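Local coordinates for protein 2-hydroxyisobutanoyl-CoA mutase large subunit (Aquincola tertiaricarbonis, PDB 4R3U) that isomerises 2-hydroxyisobutyryl-CoA and (S)-3-hydroxybutyryl-CoA as the substrate-binding large subunit of a cobalamin-dependent mutase, at residues 277-282 with 290-295; 352-357 with 383-388. One frame throughout, in Å; residues are numbered along the deposited sequence.

Interaction 1: 277-282 with 290-295; sequences TYVNEV and DEFAPR. With 3KK (S-{(3R,5R,9R)-1-[(2R,3S,4R,5R)-5-(6-amino-9H-purin-9-yl)-4-hydroxy-3-(phosphonooxy)tetrahydrofuran-2-yl]-3,5,9-trihydroxy-8,8-dimethyl-3,5-dioxido-10,14-dioxo-2,4,6-trioxa-11,15-diaza-3lambda~5~,5lambda~5~-diphosphaheptadecan-17-yl} 2-hydroxy-2-methylpropanethioate), chain F.
Val279 and Val282 meet Phe292 in a buried, wholly apolar contact at the N-terminal end of the TIM-barrel strands, where helix 264-283 ends and the chain turns back toward strand 298-302. No hydrogen bond joins the two segments; the aromatic side chain pins the returning loop to the last turn of the helix. Val282 does most of the work. Its CG1 lies over the middle of one face of the Phe292 ring, 3.6 Å from the centroid and only 12° off the normal, a well-formed CH-pi contact. That methyl is anti to the backbone N (chi1 -176°), which swings it from the helix toward the ring, while Val282 CB approaches Phe292 CZ at 3.7 Å. Val279, one turn earlier, comes to the rim instead: its CG1 stands near the ring plane, 4.0 Å from Phe292 CZ. Branched valines suit these places because each offers a compact methyl close to the helix, and the flat phenyl ring accepts one on its face and one at its edge. Phe292 holds CG between its own backbone N and carbonyl carbon, and from there the ring reaches across to the helix. Beyond the valines, Ile237 and Thr238 of helix 226-243 also pack on Val282. Phe292 is followed by a short 3-10 turn, in which Arg295 N donates to Phe292 O at 3.0 Å, so the residue packing on the helix sits three positions before a CoA-binding arginine. Arg295 turns its guanidinium edge to the 3'-phosphate on the ribose of the bound acyl-CoA, whose phosphorus lies in the guanidinium plane. Asn248 OD1 takes a bond from NH2 and helps fix that orientation, while Arg295 NH1 donates to O8A of the CoA ligand in a bent bond (139° at the hydrogen), modelled rather short at 2.5 Å.

Interaction 2: 352-357 with 383-388; sequences PQYMVN and EAFAIP. With 5AD (5'-deoxyadenosine), chain G.
The pocket for 5'-deoxyadenosine and cobalamin, at the C-terminal end of the TIM-barrel strands, is bordered here by two beta-alpha loops that meet through Tyr354 and Phe385. The loop after strand 340-344 brings Tyr354, and the loop after strand 375-377 brings Phe385. Their ring planes stand at 81° with centroids 5.5 Å apart, yet the closest approach is made by Tyr354 CB, which sits at the edge of the phenyl ring, 3.6 Å from Phe385 CE1. Phe385 CG lies anti to its carbonyl carbon (chi1 -64°), a setting that extends the ring toward the tyrosine loop. Tyrosine suits its place by being amphipathic: its CB and near ring carbons pack on Phe385, and its hydroxyl is hydrogen-bonded to Lys491 O. Nearby, Asn357 ND2 bonds to Tyr381 O, a polar tie to the other loop, and to Thr350 O within its own. The loop carrying Phe385 also faces the coenzyme, Glu383 O bonding to cobalamin, and it meets the small subunit, whose Gln126 NE2 donates to Ala384 O. Ile387 and Pro388 cover one face of the adenine; the isoleucine methyl CG2 lies 3.5 Å from C5 of the base, and the proline CD comes over the same face near C2. Such apolar groups suit a flat aromatic base. The ribose is recognised by Glu383, whose chain bends at chi2 (66°) to bring its carboxylate to the sugar's diol. With an alanine here, both ribose hydroxyls would probably lose their shared acceptor, and the sugar would be less firmly fixed. A carboxylate is apt because one oxygen can serve two donors: Glu383 OE2 receives O2' of 5'-deoxyadenosine at 3.1 Å and, more weakly, O3' of the same ribose at 3.1 Å.

Overall arrangement
Following the chain from the N terminus, interaction 1 comes first: helix 264-283 runs into a short connection, and residues 290-295 fold back on its end just before strand 298-302. That small loop is complete before interaction 2 opens, so the two are in series and neither nest nor cross. Interaction 2 spans a longer excursion, with strand 375-377 and most of helix 357-370 lying between 352-357 and 383-388. The first ties a helix to the segment leading into the next strand; the second joins two loops that follow strands. Their centres are 39 Å apart, on opposite sides of the chain's centre, one near the CoA nucleotide, through Arg295, the other near the cobalamin.

Interaction 1: 277-282 with 290-295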
loop_
_atom_site.group_PDB
_atom_site.type_symbol
_atom_site.label_atom_id
_atom_site.label_comp_id
_atom_site.label_asym_id
_atom_site.label_seq_id
_atom_site.Cartn_x
_atom_site.Cartn_y
_atom_site.Cartn_z
ATOM N N THR A 277 20.735 -15.008 26.231
ATOM C CA THR A 277 22.082 -15.583 26.156
ATOM C C THR A 277 23.137 -14.474 26.197
ATOM O O THR A 277 24.086 -14.568 26.979
ATOM C CB THR A 277 22.184 -16.465 24.914
ATOM O OG1 THR A 277 21.035 -17.299 24.865
ATOM C CG2 THR A 277 23.437 -17.315 24.883
ATOM N N TYR A 278 22.943 -13.417 25.390
ATOM C CA TYR A 278 23.827 -12.256 25.266
ATOM C C TYR A 278 23.948 -11.458 26.548
ATOM O O TYR A 278 25.067 -11.135 26.949
ATOM C CB TYR A 278 23.390 -11.354 24.082
ATOM C CG TYR A 278 23.660 -11.924 22.694
ATOM C CD1 TYR A 278 24.876 -12.546 22.393
ATOM C CD2 TYR A 278 22.739 -11.760 21.659
ATOM C CE1 TYR A 278 25.142 -13.039 21.118
ATOM C CE2 TYR A 278 22.988 -12.261 20.379
ATOM C CZ TYR A 278 24.204 -12.878 20.106
ATOM O OH TYR A 278 24.499 -13.364 18.853
ATOM N N VAL A 279 22.817 -11.165 27.204
ATOM C CA VAL A 279 22.765 -10.407 28.455
ATOM C C VAL A 279 23.511 -11.143 29.557
ATOM O O VAL A 279 24.274 -10.518 30.312
ATOM C CB VAL A 279 21.316 -10.042 28.876
ATOM C CG1 VAL A 279 21.303 -9.271 30.203
ATOM C CG2 VAL A 279 20.622 -9.234 27.787
ATOM N N ASN A 280 23.319 -12.478 29.622
ATOM C CA ASN A 280 24.003 -13.349 30.591
ATOM C C ASN A 280 25.526 -13.324 30.386
ATOM O O ASN A 280 26.270 -13.213 31.360
ATOM C CB ASN A 280 23.474 -14.779 30.505
ATOM C CG ASN A 280 22.071 -14.981 31.042
ATOM O OD1 ASN A 280 21.636 -14.349 32.004
ATOM N ND2 ASN A 280 21.349 -15.927 30.471
ATOM N N GLU A 281 25.977 -13.386 29.118
ATOM C CA GLU A 281 27.389 -13.353 28.751
ATOM C C GLU A 281 28.059 -12.037 29.096
ATOM O O GLU A 281 29.201 -12.052 29.562
ATOM C CB GLU A 281 27.576 -13.687 27.256
ATOM C CG GLU A 281 27.964 -15.124 26.961
ATOM C CD GLU A 281 28.635 -15.910 28.061
ATOM O OE1 GLU A 281 27.908 -16.558 28.847
ATOM O OE2 GLU A 281 29.881 -15.865 28.147
ATOM N N VAL A 282 27.364 -10.903 28.841
ATOM C CA VAL A 282 27.865 -9.554 29.137
ATOM C C VAL A 282 27.886 -9.297 30.655
ATOM O O VAL A 282 28.898 -8.837 31.161
ATOM C CB VAL A 282 27.140 -8.428 28.344
ATOM C CG1 VAL A 282 27.774 -7.068 28.625
ATOM C CG2 VAL A 282 27.154 -8.710 26.839
ATOM N N ASP A 290 22.322 -2.174 33.198
ATOM C CA ASP A 290 22.039 -0.779 32.846
ATOM C C ASP A 290 23.188 -0.029 32.136
ATOM O O ASP A 290 22.961 1.033 31.552
ATOM C CB ASP A 290 21.423 -0.012 34.034
ATOM C CG ASP A 290 20.071 -0.540 34.500
ATOM O OD1 ASP A 290 19.261 -0.933 33.646
ATOM O OD2 ASP A 290 19.801 -0.496 35.719
ATOM N N GLU A 291 24.404 -0.612 32.131
ATOM C CA GLU A 291 25.551 -0.027 31.431
ATOM C C GLU A 291 25.467 -0.292 29.911
ATOM O O GLU A 291 26.155 0.391 29.154
ATOM C CB GLU A 291 26.878 -0.611 31.953
ATOM C CG GLU A 291 27.271 -0.255 33.377
ATOM C CD GLU A 291 28.676 -0.710 33.734
ATOM O OE1 GLU A 291 28.817 -1.532 34.673
ATOM O OE2 GLU A 291 29.635 -0.264 33.058
ATOM N N PHE A 292 24.680 -1.305 29.463
ATOM C CA PHE A 292 24.633 -1.699 28.046
ATOM C C PHE A 292 23.246 -1.933 27.466
ATOM O O PHE A 292 23.043 -1.654 26.283
ATOM C CB PHE A 292 25.561 -2.913 27.787
ATOM C CG PHE A 292 25.089 -4.216 28.396
ATOM C CD1 PHE A 292 25.400 -4.539 29.714
ATOM C CD2 PHE A 292 24.330 -5.121 27.650
ATOM C CE1 PHE A 292 24.946 -5.733 30.282
ATOM C CE2 PHE A 292 23.874 -6.313 28.221
ATOM C CZ PHE A 292 24.181 -6.606 29.536
ATOM N N ALA A 293 22.282 -2.431 28.276
ATOM C CA ALA A 293 20.905 -2.666 27.823
ATOM C C ALA A 293 20.251 -1.481 27.095
ATOM O O ALA A 293 19.612 -1.723 26.049
ATOM C CB ALA A 293 20.032 -3.162 28.944
ATOM N N PRO A 294 20.460 -0.200 27.528
ATOM C CA PRO A 294 19.861 0.928 26.781
ATOM C C PRO A 294 20.264 1.006 25.300
ATOM O O PRO A 294 19.465 1.452 24.477
ATOM C CB PRO A 294 20.363 2.158 27.544
ATOM C CG PRO A 294 20.659 1.678 28.900
ATOM C CD PRO A 294 21.173 0.292 28.726
ATOM N N ARG A 295 21.494 0.536 24.980
ATOM C CA ARG A 295 22.100 0.529 23.647
ATOM C C ARG A 295 21.900 -0.748 22.813
ATOM O O ARG A 295 22.262 -0.776 21.626
ATOM C CB ARG A 295 23.574 0.937 23.712
ATOM C CG ARG A 295 23.787 2.453 23.724
ATOM C CD ARG A 295 23.539 3.048 22.349
ATOM N NE ARG A 295 23.221 4.463 22.450
ATOM C CZ ARG A 295 22.601 5.167 21.516
ATOM N NH1 ARG A 295 22.357 6.451 21.704
ATOM N NH2 ARG A 295 22.230 4.594 20.382
HETATM C C4 3KK F . 21.159 -9.574 4.790
HETATM C C3 3KK F . 20.123 -8.457 4.861
HETATM C C2 3KK F . 18.720 -9.023 4.655
HETATM O O3 3KK F . 20.412 -7.543 3.815
HETATM C C1 3KK F . 20.168 -7.700 6.195
HETATM O O1 3KK F . 20.317 -8.274 7.276
HETATM S S1P 3KK F . 19.983 -5.958 6.010
HETATM C C2P 3KK F . 20.120 -5.341 7.711
HETATM C C3P 3KK F . 20.270 -3.840 7.709
HETATM N N4P 3KK F . 20.279 -3.389 9.094
HETATM C C5P 3KK F . 19.938 -2.143 9.440
HETATM O O5P 3KK F . 19.604 -1.263 8.641
HETATM C C6P 3KK F . 20.005 -1.904 10.952
HETATM C C7P 3KK F . 19.744 -0.451 11.320
HETATM N N8P 3KK F . 19.721 -0.295 12.779
HETATM C C9P 3KK F . 19.703 0.921 13.346
HETATM O O9P 3KK F . 19.734 1.961 12.686
HETATM C CAP 3KK F . 19.759 0.952 14.901
HETATM O OAP 3KK F . 20.604 -0.090 15.434
HETATM C CBP 3KK F . 18.391 1.118 15.647
HETATM C CDP 3KK F . 18.638 1.366 17.142
HETATM C CEP 3KK F . 17.520 -0.136 15.516
HETATM C CCP 3KK F . 17.612 2.343 15.121
HETATM O O6A 3KK F . 18.478 3.491 15.162
HETATM P P2A 3KK F . 18.236 4.836 14.365
HETATM O O4A 3KK F . 17.806 4.531 12.992
HETATM O O5A 3KK F . 19.434 5.687 14.564
HETATM O O3A 3KK F . 16.950 5.423 15.164
HETATM P P1A 3KK F . 16.897 5.962 16.715
HETATM O O1A 3KK F . 18.048 5.485 17.527
HETATM O O2A 3KK F . 15.536 5.702 17.214
HETATM O O5B 3KK F . 17.017 7.550 16.376
HETATM C C5B 3KK F . 18.273 8.262 16.312
HETATM C C4B 3KK F . 18.310 9.363 17.388
HETATM O O4B 3KK F . 17.080 10.150 17.405
HETATM C C3B 3KK F . 18.467 8.766 18.782
HETATM O O3B 3KK F . 19.322 9.644 19.553
HETATM P P3B 3KK F . 20.816 9.244 20.019
HETATM O O8A 3KK F . 20.580 8.042 20.850
HETATM O O7A 3KK F . 21.518 9.026 18.737
HETATM O O9A 3KK F . 21.238 10.459 20.757
HETATM C C2B 3KK F . 17.051 8.772 19.329
HETATM O O2B 3KK F . 17.028 8.821 20.761
HETATM C C1B 3KK F . 16.478 10.033 18.713
HETATM N N9A 3KK F . 14.995 9.968 18.554
HETATM C C8A 3KK F . 14.270 9.152 17.792
HETATM N N7A 3KK F . 12.986 9.448 17.969
HETATM C C5A 3KK F . 12.905 10.471 18.828
HETATM C C4A 3KK F . 14.164 10.797 19.185
HETATM N N3A 3KK F . 14.412 11.810 20.056
HETATM C C2A 3KK F . 13.345 12.563 20.598
HETATM N N1A 3KK F . 12.036 12.185 20.188
HETATM C C6A 3KK F . 11.857 11.152 19.338
HETATM N N6A 3KK F . 10.634 10.785 18.951
#

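Interaction 2: 352-357 with 383-388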
loop_
_atom_site.group_PDB
_atom_site.type_symbol
_atom_site.label_atom_id
_atom_site.label_comp_id
_atom_site.label_asym_id
_atom_site.label_seq_id
_atom_site.Cartn_x
_atom_site.Cartn_y
_atom_site.Cartn_z
ATOM N N PRO A 352 7.247 -13.357 -11.161
ATOM C CA PRO A 352 6.131 -13.001 -12.059
ATOM C C PRO A 352 5.402 -11.753 -11.560
ATOM O O PRO A 352 5.286 -11.545 -10.334
ATOM C CB PRO A 352 5.217 -14.231 -12.003
ATOM C CG PRO A 352 5.542 -14.911 -10.764
ATOM C CD PRO A 352 6.985 -14.652 -10.485
ATOM N N GLN A 353 4.958 -10.889 -12.499
ATOM C CA GLN A 353 4.199 -9.670 -12.196
ATOM C C GLN A 353 4.882 -8.816 -11.125
ATOM O O GLN A 353 4.207 -8.254 -10.244
ATOM C CB GLN A 353 2.759 -10.036 -11.785
ATOM C CG GLN A 353 1.999 -10.822 -12.841
ATOM C CD GLN A 353 0.556 -10.939 -12.466
ATOM O OE1 GLN A 353 0.009 -12.045 -12.374
ATOM N NE2 GLN A 353 -0.095 -9.786 -12.323
ATOM N N TYR A 354 6.232 -8.730 -11.199
ATOM C CA TYR A 354 7.073 -8.019 -10.228
ATOM C C TYR A 354 6.583 -6.651 -9.756
ATOM O O TYR A 354 6.800 -6.357 -8.584
ATOM C CB TYR A 354 8.575 -8.008 -10.616
ATOM C CG TYR A 354 8.911 -7.050 -11.740
ATOM C CD1 TYR A 354 8.797 -7.440 -13.067
ATOM C CD2 TYR A 354 9.304 -5.734 -11.474
ATOM C CE1 TYR A 354 9.005 -6.536 -14.107
ATOM C CE2 TYR A 354 9.531 -4.820 -12.506
ATOM C CZ TYR A 354 9.376 -5.228 -13.825
ATOM O OH TYR A 354 9.629 -4.371 -14.868
ATOM N N MET A 355 5.940 -5.799 -10.625
ATOM C CA MET A 355 5.482 -4.456 -10.168
ATOM C C MET A 355 4.438 -4.492 -9.064
ATOM O O MET A 355 4.284 -3.535 -8.323
ATOM C CB MET A 355 5.048 -3.520 -11.299
ATOM C CG MET A 355 6.179 -2.829 -12.025
ATOM S SD MET A 355 7.469 -1.977 -11.075
ATOM C CE MET A 355 6.614 -0.518 -10.470
ATOM N N VAL A 356 3.775 -5.603 -8.926
ATOM C CA VAL A 356 2.773 -5.865 -7.894
ATOM C C VAL A 356 3.425 -5.877 -6.481
ATOM O O VAL A 356 2.758 -5.579 -5.495
ATOM C CB VAL A 356 1.997 -7.150 -8.295
ATOM C CG1 VAL A 356 2.292 -8.335 -7.394
ATOM C CG2 VAL A 356 0.535 -6.879 -8.395
ATOM N N ASN A 357 4.767 -6.111 -6.423
ATOM C CA ASN A 357 5.574 -6.043 -5.201
ATOM C C ASN A 357 5.470 -4.671 -4.536
ATOM O O ASN A 357 5.559 -4.598 -3.321
ATOM C CB ASN A 357 7.052 -6.367 -5.494
ATOM C CG ASN A 357 7.236 -7.786 -5.904
ATOM O OD1 ASN A 357 6.411 -8.622 -5.580
ATOM N ND2 ASN A 357 8.270 -8.069 -6.687
ATOM N N GLU A 383 13.124 -7.481 -6.244
ATOM C CA GLU A 383 13.621 -8.384 -5.204
ATOM C C GLU A 383 13.915 -9.817 -5.662
ATOM O O GLU A 383 14.957 -10.362 -5.319
ATOM C CB GLU A 383 12.668 -8.365 -3.989
ATOM C CG GLU A 383 13.130 -9.183 -2.791
ATOM C CD GLU A 383 14.380 -8.762 -2.046
ATOM O OE1 GLU A 383 15.033 -9.672 -1.492
ATOM O OE2 GLU A 383 14.679 -7.549 -1.957
ATOM N N ALA A 384 13.014 -10.427 -6.448
ATOM C CA ALA A 384 13.192 -11.811 -6.874
ATOM C C ALA A 384 14.162 -12.016 -8.058
ATOM O O ALA A 384 14.476 -13.154 -8.408
ATOM C CB ALA A 384 11.845 -12.449 -7.136
ATOM N N PHE A 385 14.680 -10.920 -8.623
ATOM C CA PHE A 385 15.625 -10.965 -9.738
ATOM C C PHE A 385 17.080 -10.743 -9.324
ATOM O O PHE A 385 17.931 -11.583 -9.611
ATOM C CB PHE A 385 15.268 -9.931 -10.785
ATOM C CG PHE A 385 13.947 -10.112 -11.470
ATOM C CD1 PHE A 385 12.765 -9.732 -10.843
ATOM C CD2 PHE A 385 13.892 -10.525 -12.801
ATOM C CE1 PHE A 385 11.544 -9.863 -11.494
ATOM C CE2 PHE A 385 12.675 -10.650 -13.459
ATOM C CZ PHE A 385 11.508 -10.309 -12.800
ATOM N N ALA A 386 17.384 -9.578 -8.720
ATOM C CA ALA A 386 18.765 -9.179 -8.416
ATOM C C ALA A 386 18.821 -8.095 -7.362
ATOM O O ALA A 386 17.779 -7.540 -6.994
ATOM C CB ALA A 386 19.428 -8.650 -9.692
ATOM N N ILE A 387 20.070 -7.735 -6.920
ATOM C CA ILE A 387 20.271 -6.596 -6.014
ATOM C C ILE A 387 19.687 -5.335 -6.693
ATOM O O ILE A 387 19.646 -5.282 -7.928
ATOM C CB ILE A 387 21.701 -6.453 -5.433
ATOM C CG1 ILE A 387 22.770 -6.300 -6.553
ATOM C CG2 ILE A 387 21.991 -7.603 -4.451
ATOM C CD1 ILE A 387 23.986 -5.647 -6.125
ATOM N N PRO A 388 19.087 -4.400 -5.946
ATOM C CA PRO A 388 18.320 -3.327 -6.605
ATOM C C PRO A 388 18.982 -2.286 -7.484
ATOM O O PRO A 388 20.143 -1.917 -7.296
ATOM C CB PRO A 388 17.562 -2.669 -5.439
ATOM C CG PRO A 388 18.413 -2.947 -4.283
ATOM C CD PRO A 388 18.895 -4.341 -4.489
HETATM N N1 5AD G . 21.740 -3.873 -2.267
HETATM C C2 5AD G . 20.433 -3.703 -1.813
HETATM N N3 5AD G . 19.777 -4.792 -1.184
HETATM C C4 5AD G . 20.462 -5.934 -0.961
HETATM N N9 5AD G . 20.114 -7.099 -0.408
HETATM C C8 5AD G . 21.209 -7.864 -0.361
HETATM N N7 5AD G . 22.210 -7.236 -0.953
HETATM C C5 5AD G . 21.762 -6.027 -1.312
HETATM C C6 5AD G . 22.374 -5.010 -1.937
HETATM N N6 5AD G . 23.627 -5.234 -2.294
HETATM C "C1'" 5AD G . 18.922 -7.470 0.373
HETATM C "C2'" 5AD G . 17.644 -7.579 -0.382
HETATM C "C3'" 5AD G . 16.928 -8.676 0.387
HETATM C "C4'" 5AD G . 17.883 -9.119 1.496
HETATM C "C5'" 5AD G . 17.886 -10.639 1.598
HETATM O "O4'" 5AD G . 19.135 -8.759 0.971
HETATM O "O2'" 5AD G . 16.911 -6.356 -0.223
HETATM O "O3'" 5AD G . 15.699 -8.152 0.926
#